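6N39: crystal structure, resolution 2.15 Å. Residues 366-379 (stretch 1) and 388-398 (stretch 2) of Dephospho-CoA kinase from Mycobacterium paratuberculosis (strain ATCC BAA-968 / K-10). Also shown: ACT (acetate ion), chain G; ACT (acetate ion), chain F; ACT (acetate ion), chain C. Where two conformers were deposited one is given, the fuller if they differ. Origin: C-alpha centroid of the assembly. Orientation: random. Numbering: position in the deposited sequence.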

ATOM      1  N   ASP A 366      28.768 -16.960   0.441  1.00 58.78           N
ATOM      2  CA  ASP A 366      30.026 -16.224   0.388  1.00 63.69           C
ATOM      3  C   ASP A 366      29.846 -14.874  -0.291  1.00 57.79           C
ATOM      4  O   ASP A 366      30.388 -13.859   0.168  1.00 59.34           O
ATOM      5  N   ALA A 367      29.089 -14.838  -1.388  1.00 54.58           N
ATOM      6  CA  ALA A 367      28.843 -13.565  -2.054  1.00 53.16           C
ATOM      7  C   ALA A 367      28.066 -12.621  -1.147  1.00 55.04           C
ATOM      8  O   ALA A 367      28.329 -11.411  -1.127  1.00 53.90           O
ATOM      9  N   ARG A 368      27.109 -13.160  -0.381  1.00 55.74           N
ATOM     10  CA  ARG A 368      26.390 -12.355   0.603  1.00 52.95           C
ATOM     11  C   ARG A 368      27.341 -11.751   1.622  1.00 56.10           C
ATOM     12  O   ARG A 368      27.209 -10.575   1.986  1.00 47.00           O
ATOM     13  N   ALA A 369      28.285 -12.554   2.124  1.00 53.45           N
ATOM     14  CA  ALA A 369      29.254 -12.039   3.087  1.00 55.40           C
ATOM     15  C   ALA A 369      30.111 -10.935   2.471  1.00 55.81           C
ATOM     16  O   ALA A 369      30.355  -9.898   3.107  1.00 57.54           O
ATOM     17  N   ASP A 370      30.594 -11.151   1.244  1.00 56.72           N
ATOM     18  CA  ASP A 370      31.351 -10.112   0.545  0.54 57.31           C
ATOM     19  C   ASP A 370      30.549  -8.821   0.460  1.00 53.17           C
ATOM     20  O   ASP A 370      31.065  -7.727   0.743  1.00 55.10           O
ATOM     21  N   TYR A 371      29.281  -8.931   0.056  1.00 47.70           N
ATOM     22  CA  TYR A 371      28.437  -7.751  -0.096  1.00 46.85           C
ATOM     23  C   TYR A 371      28.249  -7.043   1.236  1.00 49.51           C
ATOM     24  O   TYR A 371      28.331  -5.810   1.314  1.00 51.94           O
ATOM     25  N   LEU A 372      28.001  -7.812   2.300  1.00 52.53           N
ATOM     26  CA  LEU A 372      27.843  -7.219   3.619  1.00 51.06           C
ATOM     27  C   LEU A 372      29.094  -6.458   4.036  1.00 56.54           C
ATOM     28  O   LEU A 372      29.001  -5.352   4.589  1.00 49.90           O
ATOM     29  N   ALA A 373      30.275  -7.031   3.783  1.00 53.42           N
ATOM     30  CA  ALA A 373      31.504  -6.345   4.173  1.00 57.10           C
ATOM     31  C   ALA A 373      31.670  -5.042   3.400  1.00 55.72           C
ATOM     32  O   ALA A 373      32.095  -4.020   3.966  1.00 52.52           O
ATOM     33  N   VAL A 374      31.327  -5.054   2.108  1.00 51.23           N
ATOM     34  CA  VAL A 374      31.374  -3.814   1.336  1.00 49.81           C
ATOM     35  C   VAL A 374      30.432  -2.778   1.940  1.00 51.73           C
ATOM     36  O   VAL A 374      30.789  -1.601   2.087  1.00 52.33           O
ATOM     37  N   LYS A 375      29.213  -3.203   2.298  1.00 47.70           N
ATOM     38  CA  LYS A 375      28.243  -2.271   2.865  1.00 44.98           C
ATOM     39  C   LYS A 375      28.741  -1.679   4.176  1.00 49.06           C
ATOM     40  O   LYS A 375      28.576  -0.480   4.423  1.00 56.41           O
ATOM     41  N   ARG A 376      29.329  -2.507   5.042  1.00 51.00           N
ATOM     42  CA  ARG A 376      29.851  -1.998   6.308  1.00 48.34           C
ATOM     43  C   ARG A 376      30.974  -1.002   6.080  1.00 55.36           C
ATOM     44  O   ARG A 376      31.058   0.024   6.771  1.00 58.31           O
ATOM     45  N   SER A 377      31.857  -1.286   5.123  1.00 58.49           N
ATOM     46  CA  SER A 377      32.914  -0.324   4.840  1.00 63.64           C
ATOM     47  C   SER A 377      32.323   0.989   4.341  1.00 61.68           C
ATOM     48  O   SER A 377      32.739   2.079   4.769  1.00 58.72           O
ATOM     49  N   ALA A 378      31.327   0.901   3.455  1.00 54.47           N
ATOM     50  CA  ALA A 378      30.686   2.104   2.940  1.00 49.89           C
ATOM     51  C   ALA A 378      30.032   2.901   4.058  1.00 54.93           C
ATOM     52  O   ALA A 378      30.165   4.126   4.113  1.00 53.98           O
ATOM     53  N   GLU A 379      29.307   2.226   4.951  1.00 54.24           N
ATOM     54  CA  GLU A 379      28.661   2.935   6.053  1.00 57.54           C
ATOM     55  C   GLU A 379      29.696   3.610   6.937  1.00 58.99           C
ATOM     56  O   GLU A 379      29.532   4.778   7.314  1.00 58.65           O
ATOM     57  N   ALA A 388      28.526   9.629  -0.551  1.00 51.95           N
ATOM     58  CA  ALA A 388      29.761   8.911  -0.245  1.00 48.84           C
ATOM     59  C   ALA A 388      29.509   7.415  -0.110  1.00 52.16           C
ATOM     60  O   ALA A 388      30.331   6.594  -0.534  1.00 50.05           O
ATOM     61  N   TYR A 389      28.366   7.048   0.477  1.00 51.27           N
ATOM     62  CA  TYR A 389      28.007   5.643   0.625  1.00 47.39           C
ATOM     63  C   TYR A 389      27.841   4.977  -0.741  1.00 46.86           C
ATOM     64  O   TYR A 389      28.397   3.897  -1.003  1.00 47.90           O
ATOM     65  N   VAL A 390      27.090   5.630  -1.631  1.00 46.70           N
ATOM     66  CA  VAL A 390      26.894   5.128  -2.987  1.00 43.79           C
ATOM     67  C   VAL A 390      28.234   4.989  -3.702  1.00 42.32           C
ATOM     68  O   VAL A 390      28.494   3.982  -4.371  1.00 43.76           O
ATOM     69  N   ALA A 391      29.096   6.003  -3.577  1.00 42.24           N
ATOM     70  CA  ALA A 391      30.397   5.974  -4.240  1.00 49.26           C
ATOM     71  C   ALA A 391      31.252   4.811  -3.749  1.00 48.43           C
ATOM     72  O   ALA A 391      31.911   4.142  -4.554  1.00 38.69           O
ATOM     73  N   VAL A 392      31.270   4.557  -2.436  1.00 43.18           N
ATOM     74  CA  VAL A 392      32.103   3.461  -1.941  1.00 47.78           C
ATOM     75  C   VAL A 392      31.557   2.114  -2.411  1.00 42.76           C
ATOM     76  O   VAL A 392      32.325   1.233  -2.814  1.00 49.52           O
ATOM     77  N   LYS A 393      30.228   1.950  -2.426  1.00 43.39           N
ATOM     78  CA  LYS A 393      29.651   0.681  -2.876  1.00 42.78           C
ATOM     79  C   LYS A 393      29.837   0.451  -4.375  1.00 45.94           C
ATOM     80  O   LYS A 393      30.030  -0.691  -4.811  1.00 43.53           O
ATOM     81  N   GLU A 394      29.711   1.503  -5.183  1.00 40.50           N
ATOM     82  CA  GLU A 394      29.474   1.307  -6.614  1.00 35.42           C
ATOM     83  C   GLU A 394      30.513   0.437  -7.321  1.00 36.49           C
ATOM     84  O   GLU A 394      30.104  -0.416  -8.129  1.00 38.41           O
ATOM     85  N   PRO A 395      31.824   0.572  -7.092  1.00 35.31           N
ATOM     86  CA  PRO A 395      32.759  -0.275  -7.855  1.00 38.95           C
ATOM     87  C   PRO A 395      32.512  -1.771  -7.664  1.00 44.00           C
ATOM     88  O   PRO A 395      32.739  -2.548  -8.597  1.00 42.09           O
ATOM     89  N   TRP A 396      32.024  -2.191  -6.498  1.00 43.31           N
ATOM     90  CA  TRP A 396      31.805  -3.614  -6.249  1.00 45.74           C
ATOM     91  C   TRP A 396      30.778  -4.215  -7.211  1.00 45.22           C
ATOM     92  O   TRP A 396      30.878  -5.396  -7.567  1.00 42.69           O
ATOM     93  N   PHE A 397      29.792  -3.424  -7.650  1.00 38.97           N
ATOM     94  CA  PHE A 397      28.772  -3.967  -8.541  1.00 38.94           C
ATOM     95  C   PHE A 397      29.320  -4.409  -9.892  1.00 36.50           C
ATOM     96  O   PHE A 397      28.708  -5.266 -10.517  1.00 40.44           O
ATOM     97  N   ARG A 398      30.484  -3.928 -10.338  1.00 37.49           N
ATOM     98  CA  ARG A 398      30.994  -4.417 -11.619  1.00 37.86           C
ATOM     99  C   ARG A 398      31.373  -5.896 -11.533  1.00 42.37           C
ATOM    100  O   ARG A 398      30.969  -6.720 -12.374  1.00 48.30           O
TER

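The two stretches are helices of one chain, running nearly antiparallel at 153°, with axes 8.5 Å apart at closest approach. They come closest where Ala378 faces Tyr389, with CA atoms 5.0 Å apart. The methyl of Ala378 points toward the other helix. Its CB lies 3.4 Å from CD1 of Tyr389, 3.7 Å from CG of Lys393 and 3.8 Å from CG1 of Val392.

Val374 and Trp396 also point toward the partner helix. Val374 has chi1 t, which sets its CG2 over one face of the indole, 3.9 Å from the centroid of the five-membered ring and 3.4 Å from CD1 of Trp396. Trp396 has chi1 t and chi2 85°. Its ring lies along stretch 1, and the same face receives Tyr371, whose CD1 is 3.4 Å from CZ3 of Trp396. The two ring planes are nearly parallel, at 11°, but slid apart, so they barely overlap. Tyr371, also t, starts sideways. CZ of Phe397 approaches its OH at 3.6 Å; Phe397 has chi1 m, and its ring end comes nearer to stretch 1.

Lys393 starts sideways, with chi1 m and chi2 between wells at -147°. Its aliphatic part runs past Ala378 and Lys375, with its CD 4.1 Å from CG of Lys375. This path brings NZ of Lys393 to OH of Tyr371, a hydrogen bond of 3.1 Å and the only one between the stretches.

Three acetate ions, probably from the crystallisation liquor, bind nearby; those of chains G and C join the Lys393–Tyr371 pair. The chain G acetate accepts hydrogen bonds from OH of Tyr389 (to O, 2.6 Å), NZ of Lys375 (to OXT, 2.7 Å) and NZ of Lys393 (to O, 3.1 Å). It thus links both helices. OH of Tyr371 donates to O of the chain C acetate at 2.5 Å. Arg376, whose CA-to-CB bond points away, holds the chain F acetate outside the contact through NE and NH1.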

ATOM      1  CB  ASP A 366      31.088 -17.054  -0.333  1.00 71.65           C
ATOM      2  CG  ASP A 366      31.341 -18.394   0.343  1.00 88.20           C
ATOM      3  OD1 ASP A 366      31.136 -18.499   1.575  1.00 91.33           O
ATOM      4  OD2 ASP A 366      31.744 -19.345  -0.358  1.00 94.60           O
ATOM      5  CB  ALA A 367      28.099 -13.795  -3.366  1.00 50.90           C
ATOM      6  CB  ARG A 368      25.348 -13.202   1.334  1.00 57.85           C
ATOM      7  CG  ARG A 368      24.091 -13.469   0.569  1.00 52.10           C
ATOM      8  CD  ARG A 368      22.903 -13.748   1.510  1.00 49.99           C
ATOM      9  NE  ARG A 368      23.139 -14.821   2.483  1.00 57.50           N
ATOM     10  CZ  ARG A 368      23.061 -16.126   2.219  1.00 57.35           C
ATOM     11  NH1 ARG A 368      22.785 -16.557   0.992  1.00 53.23           N
ATOM     12  NH2 ARG A 368      23.266 -17.010   3.188  1.00 62.41           N
ATOM     13  CB  ALA A 369      30.124 -13.183   3.615  1.00 57.52           C
ATOM     14  CB  ASP A 370      31.722 -10.571  -0.866  0.54 56.91           C
ATOM     15  CG  ASP A 370      32.838 -11.582  -0.883  0.54 59.17           C
ATOM     16  OD1 ASP A 370      33.458 -11.817   0.176  0.54 66.85           O
ATOM     17  OD2 ASP A 370      33.093 -12.145  -1.969  0.54 56.92           O
ATOM     18  CB  TYR A 371      27.086  -8.159  -0.694  1.00 43.89           C
ATOM     19  CG  TYR A 371      26.178  -7.013  -1.074  1.00 40.85           C
ATOM     20  CD1 TYR A 371      26.699  -5.801  -1.512  1.00 43.58           C
ATOM     21  CD2 TYR A 371      24.794  -7.142  -0.998  1.00 47.63           C
ATOM     22  CE1 TYR A 371      25.868  -4.745  -1.868  1.00 42.98           C
ATOM     23  CE2 TYR A 371      23.950  -6.091  -1.352  1.00 44.58           C
ATOM     24  CZ  TYR A 371      24.500  -4.895  -1.788  1.00 45.12           C
ATOM     25  OH  TYR A 371      23.684  -3.843  -2.142  1.00 48.03           O
ATOM     26  CB  LEU A 372      27.505  -8.296   4.644  1.00 56.53           C
ATOM     27  CG  LEU A 372      27.381  -7.737   6.062  1.00 57.66           C
ATOM     28  CD1 LEU A 372      26.236  -6.735   6.131  1.00 53.14           C
ATOM     29  CD2 LEU A 372      27.184  -8.845   7.068  1.00 60.54           C
ATOM     30  CB  ALA A 373      32.715  -7.256   3.967  1.00 61.23           C
ATOM     31  CB  VAL A 374      31.036  -4.073  -0.143  1.00 50.59           C
ATOM     32  CG1 VAL A 374      30.850  -2.752  -0.863  1.00 53.43           C
ATOM     33  CG2 VAL A 374      32.135  -4.881  -0.818  1.00 51.30           C
ATOM     34  CB  LYS A 375      26.891  -2.958   3.076  1.00 44.43           C
ATOM     35  CG  LYS A 375      26.161  -3.318   1.792  1.00 47.68           C
ATOM     36  CD  LYS A 375      24.662  -3.260   1.994  1.00 49.78           C
ATOM     37  CE  LYS A 375      24.034  -4.630   2.011  1.00 44.80           C
ATOM     38  NZ  LYS A 375      22.573  -4.532   2.294  1.00 44.59           N
ATOM     39  CB  ARG A 376      30.345  -3.148   7.181  1.00 60.81           C
ATOM     40  CG  ARG A 376      29.252  -4.117   7.585  1.00 65.14           C
ATOM     41  CD  ARG A 376      28.898  -3.967   9.045  1.00 73.22           C
ATOM     42  NE  ARG A 376      27.809  -4.853   9.453  1.00 76.92           N
ATOM     43  CZ  ARG A 376      27.936  -6.165   9.647  1.00 82.13           C
ATOM     44  NH1 ARG A 376      26.885  -6.882  10.027  1.00 84.44           N
ATOM     45  NH2 ARG A 376      29.106  -6.765   9.456  1.00 78.85           N
ATOM     46  CB  SER A 377      33.894  -0.909   3.828  1.00 65.36           C
ATOM     47  OG  SER A 377      34.918   0.018   3.520  1.00 72.46           O
ATOM     48  CB  ALA A 378      29.652   1.734   1.875  1.00 47.10           C
ATOM     49  CB  GLU A 379      27.797   1.981   6.882  1.00 50.75           C
ATOM     50  CG  GLU A 379      26.983   2.680   7.977  1.00 58.11           C
ATOM     51  CD  GLU A 379      26.321   1.706   8.941  1.00 64.66           C
ATOM     52  OE1 GLU A 379      25.334   2.094   9.607  1.00 69.45           O
ATOM     53  OE2 GLU A 379      26.801   0.556   9.049  1.00 68.95           O
ATOM     54  CB  ALA A 388      30.385   9.464   1.033  1.00 48.70           C
ATOM     55  CB  TYR A 389      26.724   5.553   1.461  1.00 50.05           C
ATOM     56  CG  TYR A 389      26.234   4.159   1.714  1.00 47.67           C
ATOM     57  CD1 TYR A 389      26.788   3.374   2.719  1.00 48.82           C
ATOM     58  CD2 TYR A 389      25.206   3.624   0.950  1.00 45.16           C
ATOM     59  CE1 TYR A 389      26.333   2.082   2.942  1.00 50.81           C
ATOM     60  CE2 TYR A 389      24.746   2.345   1.165  1.00 49.47           C
ATOM     61  CZ  TYR A 389      25.311   1.578   2.155  1.00 53.82           C
ATOM     62  OH  TYR A 389      24.841   0.305   2.348  1.00 49.62           O
ATOM     63  CB  VAL A 390      25.930   6.055  -3.757  1.00 46.40           C
ATOM     64  CG1 VAL A 390      25.880   5.685  -5.249  1.00 41.01           C
ATOM     65  CG2 VAL A 390      24.521   5.994  -3.147  1.00 51.27           C
ATOM     66  CB  ALA A 391      31.138   7.300  -4.028  1.00 40.23           C
ATOM     67  CB  VAL A 392      32.251   3.523  -0.407  1.00 52.51           C
ATOM     68  CG1 VAL A 392      32.939   2.268   0.113  1.00 54.27           C
ATOM     69  CG2 VAL A 392      33.058   4.746  -0.017  1.00 51.89           C
ATOM     70  CB  LYS A 393      28.149   0.617  -2.571  1.00 38.18           C
ATOM     71  CG  LYS A 393      27.767   0.518  -1.119  1.00 57.26           C
ATOM     72  CD  LYS A 393      26.490  -0.320  -0.951  1.00 62.95           C
ATOM     73  CE  LYS A 393      25.341   0.135  -1.841  1.00 62.48           C
ATOM     74  NZ  LYS A 393      24.195  -0.843  -1.780  1.00 55.77           N
ATOM     75  CB  GLU A 394      29.354   2.669  -7.316  1.00 37.01           C
ATOM     76  CG  GLU A 394      28.785   2.579  -8.743  1.00 37.18           C
ATOM     77  CD  GLU A 394      27.429   1.855  -8.794  1.00 44.64           C
ATOM     78  OE1 GLU A 394      27.195   1.093  -9.764  1.00 42.73           O
ATOM     79  OE2 GLU A 394      26.602   2.036  -7.865  1.00 44.01           O
ATOM     80  CB  PRO A 395      34.140   0.159  -7.337  1.00 36.99           C
ATOM     81  CG  PRO A 395      33.933   1.550  -6.823  1.00 39.08           C
ATOM     82  CD  PRO A 395      32.537   1.535  -6.232  1.00 35.27           C
ATOM     83  CB  TRP A 396      31.357  -3.823  -4.800  1.00 40.43           C
ATOM     84  CG  TRP A 396      31.118  -5.261  -4.432  1.00 44.50           C
ATOM     85  CD1 TRP A 396      32.055  -6.171  -4.011  1.00 49.84           C
ATOM     86  CD2 TRP A 396      29.864  -5.961  -4.455  1.00 39.36           C
ATOM     87  NE1 TRP A 396      31.454  -7.388  -3.763  1.00 47.48           N
ATOM     88  CE2 TRP A 396      30.113  -7.284  -4.030  1.00 42.80           C
ATOM     89  CE3 TRP A 396      28.559  -5.595  -4.790  1.00 39.82           C
ATOM     90  CZ2 TRP A 396      29.099  -8.245  -3.938  1.00 41.03           C
ATOM     91  CZ3 TRP A 396      27.549  -6.548  -4.678  1.00 47.28           C
ATOM     92  CH2 TRP A 396      27.832  -7.858  -4.264  1.00 43.10           C
ATOM     93  CB  PHE A 397      27.625  -2.970  -8.736  1.00 39.34           C
ATOM     94  CG  PHE A 397      26.735  -2.873  -7.544  1.00 38.00           C
ATOM     95  CD1 PHE A 397      25.823  -3.882  -7.261  1.00 38.27           C
ATOM     96  CD2 PHE A 397      26.842  -1.806  -6.670  1.00 41.87           C
ATOM     97  CE1 PHE A 397      25.008  -3.812  -6.135  1.00 41.25           C
ATOM     98  CE2 PHE A 397      26.032  -1.731  -5.537  1.00 47.46           C
ATOM     99  CZ  PHE A 397      25.108  -2.739  -5.277  1.00 41.43           C
ATOM    100  CB  ARG A 398      32.179  -3.570 -12.071  1.00 38.31           C
ATOM    101  CG  ARG A 398      31.841  -2.081 -12.213  1.00 39.02           C
ATOM    102  CD  ARG A 398      32.873  -1.344 -13.079  1.00 35.14           C
ATOM    103  NE  ARG A 398      34.219  -1.336 -12.492  1.00 42.68           N
ATOM    104  CZ  ARG A 398      34.653  -0.446 -11.595  1.00 46.64           C
ATOM    105  NH1 ARG A 398      33.855   0.521 -11.162  1.00 39.64           N
ATOM    106  NH2 ARG A 398      35.889  -0.523 -11.125  1.00 42.86           N
TER
HETATM  107  C   ACT G 506      21.804  -1.380   1.005  1.00 60.99           C
HETATM  108  O   ACT G 506      22.842  -0.635   1.006  1.00 53.10           O
HETATM  109  OXT ACT G 506      21.320  -2.116   1.941  1.00 40.76           O
HETATM  110  CH3 ACT G 506      20.999  -1.414  -0.341  1.00 65.60           C
HETATM  111  C   ACT F 505      25.114  -4.104  11.089  1.00 70.49           C
HETATM  112  O   ACT F 505      26.023  -3.346  10.608  1.00 69.54           O
HETATM  113  OXT ACT F 505      25.096  -5.373  11.158  1.00 75.19           O
HETATM  114  CH3 ACT F 505      23.841  -3.360  11.672  1.00 57.80           C
HETATM  115  C   ACT C 502      20.394  -3.609  -2.838  1.00 55.87           C
HETATM  116  O   ACT C 502      21.173  -4.280  -2.102  1.00 59.35           O
HETATM  117  OXT ACT C 502      19.234  -3.200  -2.568  1.00 50.74           O
HETATM  118  CH3 ACT C 502      20.939  -3.206  -4.275  1.00 52.30           C